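Local coordinates for Blr3880 protein (Bradyrhizobium japonicum, PDB 2OOD), which catalyses the zinc-dependent hydrolytic deamination of guanine to xanthine and ammonia, a step in purine breakdown, at the interface of chains A and B. Residues are numbered along the deposited sequence; one frame, centred on the assembly and turned at random. Chains: chain A/B, Blr3880 protein.

Contact 1: the interface of chains A and B. Residues chain A 332, 448-451; chain B 332, 448-451.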
loop_
_atom_site.group_PDB
_atom_site.type_symbol
_atom_site.label_atom_id
_atom_site.label_comp_id
_atom_site.label_asym_id
_atom_site.label_seq_id
_atom_site.Cartn_x
_atom_site.Cartn_y
_atom_site.Cartn_z
ATOM N N ARG A 332 -6.028 -1.662 -5.874
ATOM C CA ARG A 332 -7.000 -1.159 -4.902
ATOM C C ARG A 332 -8.133 -0.381 -5.562
ATOM O O ARG A 332 -7.903 0.414 -6.473
ATOM C CB ARG A 332 -6.303 -0.241 -3.899
ATOM C CG ARG A 332 -5.055 -0.820 -3.265
ATOM C CD ARG A 332 -5.377 -1.984 -2.354
ATOM N NE ARG A 332 -4.161 -2.586 -1.827
ATOM C CZ ARG A 332 -4.132 -3.678 -1.075
ATOM N NH1 ARG A 332 -5.262 -4.297 -0.753
ATOM N NH2 ARG A 332 -2.968 -4.160 -0.657
ATOM N N GLY A 448 -5.515 3.733 7.944
ATOM C CA GLY A 448 -6.726 2.988 7.637
ATOM C C GLY A 448 -6.835 2.589 6.174
ATOM O O GLY A 448 -5.846 2.626 5.441
ATOM N N ASP A 449 -8.033 2.182 5.762
ATOM C CA ASP A 449 -8.320 1.793 4.379
ATOM C C ASP A 449 -9.813 1.952 4.079
ATOM O O ASP A 449 -10.444 2.856 4.630
ATOM C CB ASP A 449 -7.850 0.360 4.084
ATOM C CG ASP A 449 -8.214 -0.623 5.177
ATOM O OD1 ASP A 449 -9.349 -0.546 5.683
ATOM O OD2 ASP A 449 -7.366 -1.483 5.518
ATOM N N ASP A 450 -10.399 1.109 3.229
ATOM C CA ASP A 450 -11.818 1.304 2.934
ATOM C C ASP A 450 -12.756 1.037 4.110
ATOM O O ASP A 450 -13.931 1.405 4.059
ATOM C CB ASP A 450 -12.268 0.518 1.681
ATOM C CG ASP A 450 -12.261 -0.990 1.868
ATOM O OD1 ASP A 450 -12.809 -1.498 2.870
ATOM O OD2 ASP A 450 -11.724 -1.679 0.979
ATOM N N ARG A 451 -12.241 0.429 5.179
ATOM C CA ARG A 451 -13.063 0.166 6.355
ATOM C C ARG A 451 -13.469 1.517 6.961
ATOM O O ARG A 451 -14.312 1.583 7.851
ATOM C CB ARG A 451 -12.299 -0.672 7.398
ATOM C CG ARG A 451 -11.550 -1.855 6.822
ATOM C CD ARG A 451 -11.590 -3.095 7.703
ATOM N NE ARG A 451 -10.368 -3.433 8.447
ATOM C CZ ARG A 451 -9.130 -3.442 7.957
ATOM N NH1 ARG A 451 -8.893 -3.108 6.704
ATOM N NH2 ARG A 451 -8.121 -3.844 8.709
ATOM N N ARG B 332 1.846 -0.032 8.378
ATOM C CA ARG B 332 1.044 -1.254 8.468
ATOM C C ARG B 332 1.623 -2.257 9.461
ATOM O O ARG B 332 2.834 -2.468 9.508
ATOM C CB ARG B 332 0.962 -1.924 7.097
ATOM C CG ARG B 332 0.547 -1.007 5.964
ATOM C CD ARG B 332 -0.889 -0.555 6.106
ATOM N NE ARG B 332 -1.243 0.396 5.063
ATOM C CZ ARG B 332 -2.407 1.029 4.990
ATOM N NH1 ARG B 332 -3.343 0.810 5.906
ATOM N NH2 ARG B 332 -2.628 1.893 4.007
ATOM N N GLY B 448 -5.989 -8.395 -1.055
ATOM C CA GLY B 448 -6.524 -8.356 0.297
ATOM C C GLY B 448 -5.620 -7.635 1.284
ATOM O O GLY B 448 -4.714 -6.905 0.882
ATOM N N ASP B 449 -5.888 -7.822 2.574
ATOM C CA ASP B 449 -5.098 -7.229 3.655
ATOM C C ASP B 449 -5.245 -8.054 4.937
ATOM O O ASP B 449 -5.395 -9.273 4.854
ATOM C CB ASP B 449 -5.481 -5.762 3.899
ATOM C CG ASP B 449 -6.978 -5.533 3.919
ATOM O OD1 ASP B 449 -7.690 -6.358 4.520
ATOM O OD2 ASP B 449 -7.438 -4.515 3.347
ATOM N N ASP B 450 -5.209 -7.433 6.117
ATOM C CA ASP B 450 -5.318 -8.247 7.326
ATOM C C ASP B 450 -6.679 -8.912 7.527
ATOM O O ASP B 450 -6.811 -9.809 8.361
ATOM C CB ASP B 450 -4.892 -7.470 8.594
ATOM C CG ASP B 450 -5.838 -6.344 8.970
ATOM O OD1 ASP B 450 -7.069 -6.557 9.032
ATOM O OD2 ASP B 450 -5.338 -5.235 9.237
ATOM N N ARG B 451 -7.682 -8.501 6.750
ATOM C CA ARG B 451 -9.004 -9.107 6.859
ATOM C C ARG B 451 -8.889 -10.576 6.426
ATOM O O ARG B 451 -9.818 -11.361 6.598
ATOM C CB ARG B 451 -10.031 -8.376 5.973
ATOM C CG ARG B 451 -9.973 -6.865 6.065
ATOM C CD ARG B 451 -11.338 -6.196 6.026
ATOM N NE ARG B 451 -11.720 -5.517 4.779
ATOM C CZ ARG B 451 -10.951 -4.695 4.068
ATOM N NH1 ARG B 451 -9.714 -4.432 4.438
ATOM N NH2 ARG B 451 -11.440 -4.083 3.005
HETATM O O HOH W 1 -2.309 -6.317 1.166
HETATM O O HOH W 2 -5.002 3.354 3.213
#
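A:Arg451 and B:Arg451 lie antiparallel, side by side, across the two-fold axis. A:Arg451 CD lies 3.5 Å from B:Arg451 CD. The A:Arg451 chain bends at chi2 and chi3 (chi3 -105°), which lays it alongside its twin. Each guanidinium has the CG of the other arginine over the centre of one face. The two NH1 groups also meet, but this is not a hydrogen bond and its closeness is doubtful.

Acid groups surround this pair. A:Arg451 NH2 lies 2.9 Å from B:Asp450 OD1, a salt bridge with guanidinium and carboxylate nearly perpendicular (87°). The N-H points away from OD1, and the bond to OD2 is weak and bent; attraction of charge probably carries most of the contact. A:Arg451 NH1 also forms a salt bridge with A:Asp449 OD2 of its own chain. Its exact length is doubtful, and OD2 is tilted from the guanidinium plane (34°). The backbone N of A:Arg451 takes the anti lone pair of A:Asp449 OD1, which helps fix that carboxylate. A:Asp449 OD2 is 3.7 Å from B:Asp449 OD2, tip to tip. The paired arginines probably offset this repulsion.

Further out, A:Arg332 NH1 gives a nearly straight hydrogen bond to B:Gly448 O at 3.1 Å. The donor sits above the carbonyl plane. A water links A:Arg332 NH2 to the same oxygen.

Gly448 and Asp449 join helix 434-447 to 3-10 helix 450-452, which leads into strand 453-458.

Contact 2: the interface of chains A and B. Residues chain A 340, 344, 415, 445-448; chain B 301, 331-332.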
loop_
_atom_site.group_PDB
_atom_site.type_symbol
_atom_site.label_atom_id
_atom_site.label_comp_id
_atom_site.label_asym_id
_atom_site.label_seq_id
_atom_site.Cartn_x
_atom_site.Cartn_y
_atom_site.Cartn_z
ATOM N N ASP A 340 -2.633 6.503 -0.119
ATOM C CA ASP A 340 -1.562 5.872 0.648
ATOM C C ASP A 340 -0.310 5.761 -0.228
ATOM O O ASP A 340 0.773 6.178 0.170
ATOM C CB ASP A 340 -2.003 4.484 1.129
ATOM C CG ASP A 340 -0.841 3.635 1.620
ATOM O OD1 ASP A 340 0.029 4.160 2.337
ATOM O OD2 ASP A 340 -0.798 2.432 1.302
ATOM N N LYS A 344 3.443 7.964 -0.619
ATOM C CA LYS A 344 4.704 7.243 -0.692
ATOM C C LYS A 344 5.533 7.643 -1.907
ATOM O O LYS A 344 6.741 7.839 -1.799
ATOM C CB LYS A 344 4.436 5.737 -0.684
ATOM C CG LYS A 344 3.908 5.274 0.658
ATOM C CD LYS A 344 3.518 3.817 0.700
ATOM C CE LYS A 344 3.082 3.465 2.114
ATOM N NZ LYS A 344 2.431 2.138 2.236
ATOM N N GLN A 415 -7.077 -1.016 10.387
ATOM C CA GLN A 415 -6.360 -1.975 11.219
ATOM C C GLN A 415 -6.575 -1.673 12.702
ATOM O O GLN A 415 -6.974 -0.567 13.072
ATOM C CB GLN A 415 -4.864 -1.945 10.882
ATOM C CG GLN A 415 -4.191 -0.610 11.164
ATOM C CD GLN A 415 -2.764 -0.556 10.677
ATOM O OE1 GLN A 415 -1.969 -1.443 10.959
ATOM N NE2 GLN A 415 -2.429 0.496 9.945
HETATM N N MSE A 445 -6.069 8.036 5.576
HETATM C CA MSE A 445 -5.232 7.751 4.409
HETATM C C MSE A 445 -4.135 6.719 4.655
HETATM O O MSE A 445 -4.043 5.711 3.955
HETATM C CB MSE A 445 -4.509 9.015 3.939
HETATM C CG MSE A 445 -5.297 10.037 3.165
HETATM SE SE MSE A 445 -4.131 11.603 2.893
HETATM C CE MSE A 445 -5.281 12.668 1.731
HETATM N N MSE A 446 -3.292 7.000 5.647
HETATM C CA MSE A 446 -2.138 6.164 5.953
HETATM C C MSE A 446 -2.291 4.997 6.924
HETATM O O MSE A 446 -1.619 3.981 6.760
HETATM C CB MSE A 446 -0.990 7.051 6.443
HETATM C CG MSE A 446 -0.770 8.316 5.631
HETATM SE SE MSE A 446 -0.520 8.016 3.713
HETATM C CE MSE A 446 1.042 6.839 3.785
ATOM N N VAL A 447 -3.139 5.123 7.940
ATOM C CA VAL A 447 -3.293 4.027 8.890
ATOM C C VAL A 447 -4.521 3.166 8.627
ATOM O O VAL A 447 -4.561 2.004 9.030
ATOM C CB VAL A 447 -3.345 4.539 10.337
ATOM C CG1 VAL A 447 -3.292 3.377 11.298
ATOM C CG2 VAL A 447 -2.190 5.471 10.591
ATOM N N GLY A 448 -5.515 3.733 7.944
ATOM C CA GLY A 448 -6.726 2.988 7.637
ATOM C C GLY A 448 -6.835 2.589 6.174
ATOM O O GLY A 448 -5.846 2.626 5.441
ATOM N N PHE B 301 7.236 5.023 2.874
ATOM C CA PHE B 301 6.596 6.056 3.678
ATOM C C PHE B 301 7.547 7.208 4.036
ATOM O O PHE B 301 7.164 8.381 3.983
ATOM C CB PHE B 301 6.034 5.440 4.967
ATOM C CG PHE B 301 5.225 6.398 5.797
ATOM C CD1 PHE B 301 3.878 6.618 5.521
ATOM C CD2 PHE B 301 5.816 7.109 6.836
ATOM C CE1 PHE B 301 3.133 7.532 6.264
ATOM C CE2 PHE B 301 5.073 8.031 7.587
ATOM C CZ PHE B 301 3.731 8.237 7.295
ATOM N N ASN B 331 3.580 2.081 7.888
ATOM C CA ASN B 331 2.221 2.370 8.323
ATOM C C ASN B 331 1.291 1.174 8.447
ATOM O O ASN B 331 0.087 1.345 8.626
ATOM C CB ASN B 331 1.601 3.421 7.388
ATOM C CG ASN B 331 1.629 3.002 5.921
ATOM O OD1 ASN B 331 2.571 2.357 5.460
ATOM N ND2 ASN B 331 0.602 3.391 5.177
ATOM N N ARG B 332 1.846 -0.032 8.378
ATOM C CA ARG B 332 1.044 -1.254 8.468
ATOM C C ARG B 332 1.623 -2.257 9.461
ATOM O O ARG B 332 2.834 -2.468 9.508
ATOM C CB ARG B 332 0.962 -1.924 7.097
ATOM C CG ARG B 332 0.547 -1.007 5.964
ATOM C CD ARG B 332 -0.889 -0.555 6.106
ATOM N NE ARG B 332 -1.243 0.396 5.063
ATOM C CZ ARG B 332 -2.407 1.029 4.990
ATOM N NH1 ARG B 332 -3.343 0.810 5.906
ATOM N NH2 ARG B 332 -2.628 1.893 4.007
HETATM O O HOH W 3 -5.002 3.354 3.213
HETATM O O HOH W 4 0.504 0.032 2.796
#
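The methyl CE of selenomethionine A:Met446 meets the ring edge of B:Phe301, in plane, 3.3 Å from B:Phe301 CE1. The A:Met446 chain is bent at chi2 and chi3, which folds the methyl toward the ring.

Next to this apolar patch, B:Asn331 makes the polar contacts. B:Asn331 ND2 donates to A:Met446 O at 2.8 Å, in the carbonyl plane and on a lone pair. B:Asn331 ND2 also reaches A:Asp340 OD1 at 3.0 Å, from above the carboxylate plane. The CG of B:Asn331 stands between the backbone N and the carbonyl carbon (chi1 56°), and the amide thus faces both acceptors. A:Lys344 NZ makes a weak bond to B:Asn331 OD1, tip to tip.

The guanidinium of B:Arg332, already tied to A:Gly448, has A:Met446 O over the centre of one face. B:Arg332 NH2 forms a salt bridge with A:Asp340 OD2 at 3.3 Å, a weak hydrogen bond. The two flat groups are nearly perpendicular (85°). A water joins B:Arg332 NE to A:Asp340 OD2, and another joins NH2 to A:Met445 O.

At the outer rim, the A:Gln415 amide spans both chains. A:Gln415 NE2 donates to A:Val447 O at 2.8 Å. With the acceptor in the amide plane, A:Gln415 NE2 also donates to B:Asn331 O at 3.0 Å.

Contact 3: the interface of chains A and B. Residues chain A 297, 301, 331-332, 341; chain B 340-341, 344.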
loop_
_atom_site.group_PDB
_atom_site.type_symbol
_atom_site.label_atom_id
_atom_site.label_comp_id
_atom_site.label_asym_id
_atom_site.label_seq_id
_atom_site.Cartn_x
_atom_site.Cartn_y
_atom_site.Cartn_z
ATOM N N CYS A 297 -0.888 3.599 -7.317
ATOM C CA CYS A 297 -0.969 2.164 -7.043
ATOM C C CYS A 297 -0.558 1.344 -8.249
ATOM O O CYS A 297 0.141 0.343 -8.125
ATOM C CB CYS A 297 -2.384 1.762 -6.642
ATOM S SG CYS A 297 -2.899 2.363 -5.047
ATOM N N PHE A 301 2.681 -1.005 -8.812
ATOM C CA PHE A 301 2.398 -2.412 -9.063
ATOM C C PHE A 301 3.027 -2.923 -10.368
ATOM O O PHE A 301 3.573 -4.030 -10.412
ATOM C CB PHE A 301 0.880 -2.638 -9.106
ATOM C CG PHE A 301 0.483 -4.085 -9.215
ATOM C CD1 PHE A 301 0.395 -4.886 -8.080
ATOM C CD2 PHE A 301 0.230 -4.660 -10.456
ATOM C CE1 PHE A 301 0.064 -6.236 -8.178
ATOM C CE2 PHE A 301 -0.103 -6.017 -10.563
ATOM C CZ PHE A 301 -0.184 -6.800 -9.419
ATOM N N ASN A 331 -3.974 -2.241 -7.652
ATOM C CA ASN A 331 -4.588 -3.329 -6.906
ATOM C C ASN A 331 -5.614 -2.925 -5.859
ATOM O O ASN A 331 -6.041 -3.757 -5.061
ATOM C CB ASN A 331 -3.488 -4.185 -6.258
ATOM C CG ASN A 331 -2.549 -3.374 -5.371
ATOM O OD1 ASN A 331 -2.234 -2.221 -5.662
ATOM N ND2 ASN A 331 -2.079 -3.989 -4.293
ATOM N N ARG A 332 -6.028 -1.662 -5.874
ATOM C CA ARG A 332 -7.000 -1.159 -4.902
ATOM C C ARG A 332 -8.133 -0.381 -5.562
ATOM O O ARG A 332 -7.903 0.414 -6.473
ATOM C CB ARG A 332 -6.303 -0.241 -3.899
ATOM C CG ARG A 332 -5.055 -0.820 -3.265
ATOM C CD ARG A 332 -5.377 -1.984 -2.354
ATOM N NE ARG A 332 -4.161 -2.586 -1.827
ATOM C CZ ARG A 332 -4.132 -3.678 -1.075
ATOM N NH1 ARG A 332 -5.262 -4.297 -0.753
ATOM N NH2 ARG A 332 -2.968 -4.160 -0.657
ATOM N N ASP A 341 -0.466 5.204 -1.425
ATOM C CA ASP A 341 0.658 5.065 -2.338
ATOM C C ASP A 341 1.043 6.413 -2.935
ATOM O O ASP A 341 2.205 6.628 -3.269
ATOM C CB ASP A 341 0.332 4.079 -3.463
ATOM C CG ASP A 341 0.422 2.628 -3.019
ATOM O OD1 ASP A 341 0.819 2.365 -1.858
ATOM O OD2 ASP A 341 0.102 1.742 -3.839
ATOM N N ASP B 340 2.729 -6.464 0.061
ATOM C CA ASP B 340 2.126 -5.643 -0.985
ATOM C C ASP B 340 3.148 -4.612 -1.471
ATOM O O ASP B 340 3.396 -4.488 -2.667
ATOM C CB ASP B 340 0.871 -4.943 -0.451
ATOM C CG ASP B 340 0.396 -3.815 -1.354
ATOM O OD1 ASP B 340 0.384 -3.992 -2.585
ATOM O OD2 ASP B 340 0.020 -2.747 -0.836
ATOM N N ASP B 341 3.744 -3.876 -0.538
ATOM C CA ASP B 341 4.741 -2.877 -0.894
ATOM C C ASP B 341 6.049 -3.540 -1.311
ATOM O O ASP B 341 6.789 -2.983 -2.117
ATOM C CB ASP B 341 4.999 -1.920 0.271
ATOM C CG ASP B 341 3.905 -0.874 0.428
ATOM O OD1 ASP B 341 2.977 -0.827 -0.414
ATOM O OD2 ASP B 341 3.979 -0.089 1.396
ATOM N N LYS B 344 5.805 -4.217 -4.918
ATOM C CA LYS B 344 5.873 -2.957 -5.642
ATOM C C LYS B 344 7.301 -2.443 -5.779
ATOM O O LYS B 344 7.699 -1.988 -6.848
ATOM C CB LYS B 344 4.981 -1.921 -4.956
ATOM C CG LYS B 344 3.514 -2.266 -5.103
ATOM C CD LYS B 344 2.583 -1.345 -4.354
ATOM C CE LYS B 344 1.148 -1.751 -4.647
ATOM N NZ LYS B 344 0.141 -1.096 -3.776
HETATM O O HOH W 5 -2.024 -0.648 -1.886
#
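B:Lys344 and A:Asp341 reach toward each other, tip to tip. B:Lys344 NZ lies 2.8 Å from A:Asp341 OD2 and uses the syn lone pair of that oxygen, on the side of OD1. This is both a salt bridge and a hydrogen bond. The lysine chain is extended beyond CG (chi3 177°), which carries its charge across to chain A. On the way B:Lys344 CG passes the backbone N of A:Phe301 at 4.0 Å. The thiol of A:Cys297 makes a weak bond to the same A:Asp341 OD2 from within chain A.

The lysine NZ has weaker partners as well. B:Lys344 NZ is 3.1 Å from B:Asp340 OD1 of its own helix. The lysine therefore sits among two carboxylates and the amide oxygen of A:Asn331, which would tend to favour its charged form. The meetings of A:Asn331 with B:Asp340 and B:Lys344, and of A:Arg332 with B:Asp340, are the twins of those in contact 2.

The two Asp341 carboxylates pass near each other, their planes 49° apart. A:Asp341 OD1 and B:Asp341 OD1 are 4.1 Å apart. The nearby lysines probably balance these like charges.

In the fold, helix 335-352 of each chain brings its acids and lysine to the two-fold axis. Asn331 and Arg332 lie in the loop before this helix, and helix 296-301 borders the lysine.

Contact 4: the interface of chains A and B. Residues chain A 92-94, 302-304; chain B 347, 350-351, 354.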
loop_
_atom_site.group_PDB
_atom_site.type_symbol
_atom_site.label_atom_id
_atom_site.label_comp_id
_atom_site.label_asym_id
_atom_site.label_seq_id
_atom_site.Cartn_x
_atom_site.Cartn_y
_atom_site.Cartn_z
ATOM N N GLY A 92 3.737 -10.867 -11.892
ATOM C CA GLY A 92 4.950 -10.775 -12.695
ATOM C C GLY A 92 5.269 -9.946 -13.927
ATOM O O GLY A 92 6.404 -10.029 -14.405
ATOM N N GLU A 93 4.352 -9.144 -14.452
ATOM C CA GLU A 93 4.701 -8.400 -15.660
ATOM C C GLU A 93 4.595 -6.883 -15.627
ATOM O O GLU A 93 3.806 -6.313 -14.875
ATOM C CB GLU A 93 3.864 -8.900 -16.841
ATOM C CG GLU A 93 4.056 -10.356 -17.205
ATOM C CD GLU A 93 5.505 -10.705 -17.447
ATOM O OE1 GLU A 93 6.208 -9.898 -18.096
ATOM O OE2 GLU A 93 5.937 -11.789 -16.995
ATOM N N GLN A 94 5.406 -6.237 -16.460
ATOM C CA GLN A 94 5.359 -4.789 -16.592
ATOM C C GLN A 94 4.177 -4.543 -17.532
ATOM O O GLN A 94 3.561 -5.491 -18.028
ATOM C CB GLN A 94 6.637 -4.236 -17.235
ATOM C CG GLN A 94 7.818 -4.041 -16.299
ATOM C CD GLN A 94 9.038 -3.503 -17.033
ATOM O OE1 GLN A 94 8.978 -2.447 -17.671
ATOM N NE2 GLN A 94 10.149 -4.228 -16.948
ATOM N N LEU A 302 2.939 -2.129 -11.431
ATOM C CA LEU A 302 3.487 -2.532 -12.719
ATOM C C LEU A 302 4.953 -2.127 -12.905
ATOM O O LEU A 302 5.563 -2.435 -13.925
ATOM C CB LEU A 302 2.639 -1.948 -13.850
ATOM C CG LEU A 302 1.169 -2.375 -13.903
ATOM C CD1 LEU A 302 0.478 -1.659 -15.045
ATOM C CD2 LEU A 302 1.069 -3.872 -14.088
ATOM N N GLY A 303 5.513 -1.431 -11.920
ATOM C CA GLY A 303 6.900 -1.019 -12.002
ATOM C C GLY A 303 7.142 0.195 -12.869
ATOM O O GLY A 303 8.287 0.561 -13.115
ATOM N N SER A 304 6.064 0.824 -13.325
ATOM C CA SER A 304 6.147 2.004 -14.180
ATOM C C SER A 304 7.122 3.033 -13.645
ATOM O O SER A 304 7.970 3.531 -14.386
ATOM C CB SER A 304 4.769 2.645 -14.333
ATOM O OG SER A 304 3.852 1.723 -14.899
HETATM N N MSE B 347 9.107 -4.598 -8.349
HETATM C CA MSE B 347 8.711 -4.413 -9.738
HETATM C C MSE B 347 9.304 -3.125 -10.280
HETATM O O MSE B 347 9.634 -3.043 -11.460
HETATM C CB MSE B 347 7.191 -4.394 -9.891
HETATM C CG MSE B 347 6.543 -5.780 -9.859
HETATM SE SE MSE B 347 7.355 -7.085 -11.109
HETATM C CE MSE B 347 7.078 -6.107 -12.781
ATOM N N ASN B 350 12.637 -4.039 -11.282
ATOM C CA ASN B 350 12.659 -4.819 -12.509
ATOM C C ASN B 350 12.783 -3.887 -13.717
ATOM O O ASN B 350 13.484 -4.192 -14.681
ATOM C CB ASN B 350 11.371 -5.636 -12.621
ATOM C CG ASN B 350 11.324 -6.486 -13.869
ATOM O OD1 ASN B 350 11.994 -7.510 -13.957
ATOM N ND2 ASN B 350 10.534 -6.062 -14.845
ATOM N N THR B 351 12.096 -2.750 -13.661
ATOM C CA THR B 351 12.118 -1.792 -14.751
ATOM C C THR B 351 13.465 -1.088 -14.839
ATOM O O THR B 351 13.904 -0.715 -15.920
ATOM C CB THR B 351 10.984 -0.755 -14.587
ATOM O OG1 THR B 351 9.725 -1.436 -14.583
ATOM C CG2 THR B 351 10.994 0.247 -15.726
ATOM N N ASP B 354 16.150 -3.811 -16.600
ATOM C CA ASP B 354 15.912 -4.540 -17.840
ATOM C C ASP B 354 16.443 -3.851 -19.100
ATOM O O ASP B 354 16.274 -4.355 -20.211
ATOM C CB ASP B 354 14.419 -4.857 -17.994
ATOM C CG ASP B 354 13.604 -3.657 -18.411
ATOM O OD1 ASP B 354 14.156 -2.538 -18.443
ATOM O OD2 ASP B 354 12.403 -3.836 -18.704
#
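A:Gly303 turns through left-handed backbone angles (phi 79°, psi 7°) and presents its carbonyl to B:Thr351. The hydroxyl OG1 of B:Thr351 donates to A:Gly303 O at 2.9 Å, from well above the carbonyl plane. With chi1 -60°, OG1 is anti to the carbonyl carbon of B:Thr351, which points it at A:Gly303.

A:Gln94 is the long arm of the site. Its chain is extended beyond CG and runs across B:Thr351 to meet B:Asp354 tip to tip. A:Gln94 NE2 donates to B:Asp354 OD2 at 2.9 Å. The donor comes from above the carboxylate plane.

The amides of A:Gln94 and B:Asn350 stand nearly perpendicular. As modelled, A:Gln94 NE2 and B:Asn350 ND2 are 2.8 Å apart, two donors facing each other. The B:Asn350 amide may be modelled the wrong way round; turned over, it would offer its oxygen to A:Gln94 NE2.

Selenomethionine B:Met347 packs its CB 4.0 Å from A:Gly303 CA. Its CE approaches the backbone of A:Glu93.

The site joins the end of helix 335-352 and the loop just after it to two loops of chain A. A:Gln94 directly precedes helix 95-107, whose first residue, A:Leu95, lines the guanine pocket. The contact may help steady that pocket.

The four contacts run as a strip along one two-fold symmetric interface. Contacts 1 and 2 have C-alpha centres about 9 Å apart and share A:Gly448 and B:Arg332. By the same measure contact 3 lies about 12 Å from contacts 1, 2 and 4, and contact 4 about 24 Å from contact 1. Arg332 of both chains works in contact 1. The Asn331, Arg332, Asp340 and Lys344 pairs of contact 3 are two-fold twins of pairs in contact 2. Helix 335-352 serves contacts 2, 3 and 4. This continuity suggests a stable dimer, although the structure alone does not show it in solution.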